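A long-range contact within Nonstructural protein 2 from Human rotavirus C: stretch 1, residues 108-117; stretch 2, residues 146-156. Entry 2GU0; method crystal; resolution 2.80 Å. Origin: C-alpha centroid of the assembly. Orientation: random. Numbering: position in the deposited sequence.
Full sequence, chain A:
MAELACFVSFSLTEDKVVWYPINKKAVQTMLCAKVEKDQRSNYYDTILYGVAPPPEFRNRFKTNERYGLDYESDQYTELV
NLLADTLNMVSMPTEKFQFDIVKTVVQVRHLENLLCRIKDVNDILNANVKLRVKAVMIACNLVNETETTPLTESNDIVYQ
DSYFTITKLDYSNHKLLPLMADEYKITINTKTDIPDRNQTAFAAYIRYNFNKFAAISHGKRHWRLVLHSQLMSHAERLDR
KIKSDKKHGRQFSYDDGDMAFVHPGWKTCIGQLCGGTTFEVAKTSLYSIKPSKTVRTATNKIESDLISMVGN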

# COMPACT_ATOMS: atom_id res chain seq x y z
N VAL A 108 -18.14 -23.20 -22.48
CA VAL A 108 -17.15 -22.44 -21.73
C VAL A 108 -17.64 -21.41 -20.72
O VAL A 108 -17.11 -21.33 -19.62
CB VAL A 108 -16.19 -21.72 -22.69
CG1 VAL A 108 -15.12 -21.00 -21.90
CG2 VAL A 108 -15.57 -22.73 -23.66
N ARG A 109 -18.64 -20.61 -21.08
CA ARG A 109 -19.12 -19.59 -20.16
C ARG A 109 -19.95 -20.20 -19.06
O ARG A 109 -19.99 -19.69 -17.94
CB ARG A 109 -19.92 -18.53 -20.91
CG ARG A 109 -19.13 -17.83 -21.99
CD ARG A 109 -19.87 -16.60 -22.47
NE ARG A 109 -19.52 -16.26 -23.84
CZ ARG A 109 -19.76 -17.05 -24.89
NH1 ARG A 109 -20.33 -18.24 -24.71
NH2 ARG A 109 -19.42 -16.65 -26.10
N HIS A 110 -20.61 -21.30 -19.39
CA HIS A 110 -21.43 -22.03 -18.43
C HIS A 110 -20.44 -22.62 -17.41
O HIS A 110 -20.62 -22.46 -16.21
CB HIS A 110 -22.22 -23.12 -19.18
CG HIS A 110 -23.10 -23.98 -18.31
ND1 HIS A 110 -24.32 -24.46 -18.75
CD2 HIS A 110 -22.90 -24.52 -17.09
CE1 HIS A 110 -24.83 -25.27 -17.84
NE2 HIS A 110 -23.99 -25.33 -16.82
N LEU A 111 -19.37 -23.26 -17.88
CA LEU A 111 -18.39 -23.84 -16.97
C LEU A 111 -17.75 -22.79 -16.11
O LEU A 111 -17.47 -23.03 -14.92
CB LEU A 111 -17.30 -24.58 -17.75
CG LEU A 111 -17.75 -25.87 -18.41
CD1 LEU A 111 -16.66 -26.40 -19.30
CD2 LEU A 111 -18.11 -26.88 -17.33
N GLU A 112 -17.51 -21.62 -16.69
CA GLU A 112 -16.89 -20.54 -15.94
C GLU A 112 -17.79 -20.18 -14.78
O GLU A 112 -17.31 -19.81 -13.72
CB GLU A 112 -16.62 -19.33 -16.83
CG GLU A 112 -16.44 -18.03 -16.06
CD GLU A 112 -15.18 -17.26 -16.44
OE1 GLU A 112 -14.78 -17.30 -17.62
OE2 GLU A 112 -14.61 -16.59 -15.56
N ASN A 113 -19.10 -20.28 -14.97
CA ASN A 113 -19.98 -19.96 -13.86
C ASN A 113 -19.95 -21.08 -12.83
O ASN A 113 -19.96 -20.81 -11.63
CB ASN A 113 -21.41 -19.70 -14.33
CG ASN A 113 -21.67 -18.24 -14.60
OD1 ASN A 113 -21.06 -17.37 -13.97
ND2 ASN A 113 -22.58 -17.95 -15.51
N LEU A 114 -19.91 -22.33 -13.29
CA LEU A 114 -19.86 -23.44 -12.34
C LEU A 114 -18.64 -23.27 -11.42
O LEU A 114 -18.73 -23.56 -10.23
CB LEU A 114 -19.79 -24.79 -13.05
CG LEU A 114 -21.09 -25.29 -13.70
CD1 LEU A 114 -20.81 -26.57 -14.46
CD2 LEU A 114 -22.13 -25.55 -12.65
N LEU A 115 -17.53 -22.79 -11.97
CA LEU A 115 -16.32 -22.56 -11.18
C LEU A 115 -16.60 -21.66 -9.99
O LEU A 115 -16.10 -21.89 -8.89
CB LEU A 115 -15.21 -21.90 -12.01
CG LEU A 115 -14.42 -22.73 -13.01
CD1 LEU A 115 -13.40 -21.82 -13.69
CD2 LEU A 115 -13.73 -23.88 -12.31
N CYS A 116 -17.40 -20.62 -10.21
CA CYS A 116 -17.75 -19.69 -9.14
C CYS A 116 -18.63 -20.39 -8.13
O CYS A 116 -18.44 -20.23 -6.93
CB CYS A 116 -18.48 -18.47 -9.71
SG CYS A 116 -17.42 -17.44 -10.77
N ARG A 117 -19.58 -21.19 -8.60
CA ARG A 117 -20.45 -21.90 -7.67
C ARG A 117 -19.60 -22.83 -6.83
O ARG A 117 -19.76 -22.90 -5.62
CB ARG A 117 -21.50 -22.75 -8.41
CG ARG A 117 -22.66 -21.98 -9.03
CD ARG A 117 -23.78 -22.93 -9.40
NE ARG A 117 -24.25 -23.66 -8.23
CZ ARG A 117 -25.00 -24.75 -8.26
NH1 ARG A 117 -25.39 -25.27 -9.41
NH2 ARG A 117 -25.35 -25.34 -7.12
N THR A 146 -31.30 -33.41 -17.41
CA THR A 146 -31.96 -32.10 -17.41
C THR A 146 -31.34 -31.14 -16.37
O THR A 146 -31.14 -31.53 -15.23
CB THR A 146 -33.50 -32.26 -17.13
OG1 THR A 146 -34.22 -32.16 -18.37
CG2 THR A 146 -34.00 -31.19 -16.16
N GLU A 147 -31.06 -29.90 -16.78
CA GLU A 147 -30.44 -28.93 -15.88
C GLU A 147 -31.43 -28.40 -14.85
O GLU A 147 -32.02 -27.33 -15.02
CB GLU A 147 -29.84 -27.75 -16.66
CG GLU A 147 -28.85 -26.93 -15.82
CD GLU A 147 -28.48 -25.56 -16.42
OE1 GLU A 147 -28.22 -25.48 -17.64
OE2 GLU A 147 -28.44 -24.57 -15.65
N THR A 148 -31.61 -29.15 -13.77
CA THR A 148 -32.52 -28.73 -12.71
C THR A 148 -31.85 -27.60 -11.94
O THR A 148 -30.75 -27.18 -12.29
CB THR A 148 -32.84 -29.90 -11.78
OG1 THR A 148 -31.65 -30.37 -11.15
CG2 THR A 148 -33.46 -31.04 -12.57
N THR A 149 -32.49 -27.09 -10.90
CA THR A 149 -31.92 -25.98 -10.16
C THR A 149 -30.61 -26.24 -9.43
O THR A 149 -29.74 -25.38 -9.40
CB THR A 149 -32.93 -25.42 -9.15
OG1 THR A 149 -34.03 -24.83 -9.85
CG2 THR A 149 -32.28 -24.35 -8.27
N PRO A 150 -30.46 -27.42 -8.81
CA PRO A 150 -29.22 -27.73 -8.09
C PRO A 150 -28.00 -27.74 -9.00
O PRO A 150 -26.86 -27.59 -8.53
CB PRO A 150 -29.49 -29.11 -7.51
CG PRO A 150 -30.95 -29.08 -7.27
CD PRO A 150 -31.48 -28.44 -8.54
N LEU A 151 -28.24 -27.89 -10.29
CA LEU A 151 -27.17 -27.97 -11.28
C LEU A 151 -27.00 -26.76 -12.19
O LEU A 151 -26.11 -26.78 -13.06
CB LEU A 151 -27.38 -29.21 -12.14
CG LEU A 151 -27.77 -30.45 -11.32
CD1 LEU A 151 -28.22 -31.54 -12.23
CD2 LEU A 151 -26.59 -30.90 -10.47
N THR A 152 -27.81 -25.72 -12.03
CA THR A 152 -27.68 -24.56 -12.92
C THR A 152 -26.27 -24.01 -12.91
O THR A 152 -25.54 -24.21 -11.95
CB THR A 152 -28.61 -23.39 -12.55
OG1 THR A 152 -29.94 -23.87 -12.38
CG2 THR A 152 -28.63 -22.34 -13.66
N GLU A 153 -25.92 -23.31 -13.97
CA GLU A 153 -24.60 -22.72 -14.07
C GLU A 153 -24.39 -21.56 -13.09
O GLU A 153 -23.25 -21.25 -12.78
CB GLU A 153 -24.34 -22.22 -15.49
CG GLU A 153 -25.29 -21.13 -15.96
CD GLU A 153 -24.89 -20.55 -17.32
OE1 GLU A 153 -23.89 -19.80 -17.39
OE2 GLU A 153 -25.60 -20.83 -18.31
N SER A 154 -25.45 -20.94 -12.60
CA SER A 154 -25.26 -19.79 -11.72
C SER A 154 -25.97 -19.73 -10.36
O SER A 154 -27.12 -20.16 -10.21
CB SER A 154 -25.58 -18.52 -12.52
OG SER A 154 -25.77 -17.39 -11.70
N ASN A 155 -25.25 -19.15 -9.39
CA ASN A 155 -25.64 -18.91 -8.00
C ASN A 155 -26.58 -17.74 -7.82
O ASN A 155 -27.52 -17.79 -7.04
CB ASN A 155 -24.42 -18.53 -7.16
CG ASN A 155 -23.69 -19.71 -6.64
OD1 ASN A 155 -22.63 -19.57 -6.05
ND2 ASN A 155 -24.26 -20.89 -6.84
N ASP A 156 -26.25 -16.67 -8.52
CA ASP A 156 -26.98 -15.43 -8.43
C ASP A 156 -28.50 -15.60 -8.48
O ASP A 156 -29.13 -15.41 -9.52
CB ASP A 156 -26.48 -14.50 -9.53
CG ASP A 156 -26.52 -13.07 -9.12
OD1 ASP A 156 -26.61 -12.81 -7.91
OD2 ASP A 156 -26.44 -12.19 -9.99

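What does the helix offer the irregular stretch? Arg117 points toward it and meets its backbone with the edge of the guanidinium. NH1 of Arg117 donates to Thr152 O at 2.8 Å and to Pro150 O at 2.9 Å, while Arg117 NH2 reaches the same Pro150 O at 3.1 Å. No backbone donor within the loop pairs with Pro150 O or Thr152 O, and a flat, many-handed donor suits both at once. Arg117 NE is satisfied elsewhere in the structure.

How is the carboxylate of Glu153 met? One turn back along the helix, Asn113 also points toward the loop, and its ND2 donates to Glu153 OE1 at 2.9 Å, with a nearly straight angle of 164°. Asn113 OD1 and Glu153 OE2 find partners elsewhere, so both polar groups can be held in a close contact without leaving these atoms unpaired.

What packs beside these polar links? Glu153 uses its aliphatic part too: CB lies over one face of the His110 ring, 3.4 Å from the ring centroid, a CH-pi contact. Buried Leu114 brings CD2 to 3.7 Å from Thr152 O, a small apolar contribution beside the polar links. Together the stretches bury 518 Å², with Arg117 and Glu153 each covered most, at 116 Å².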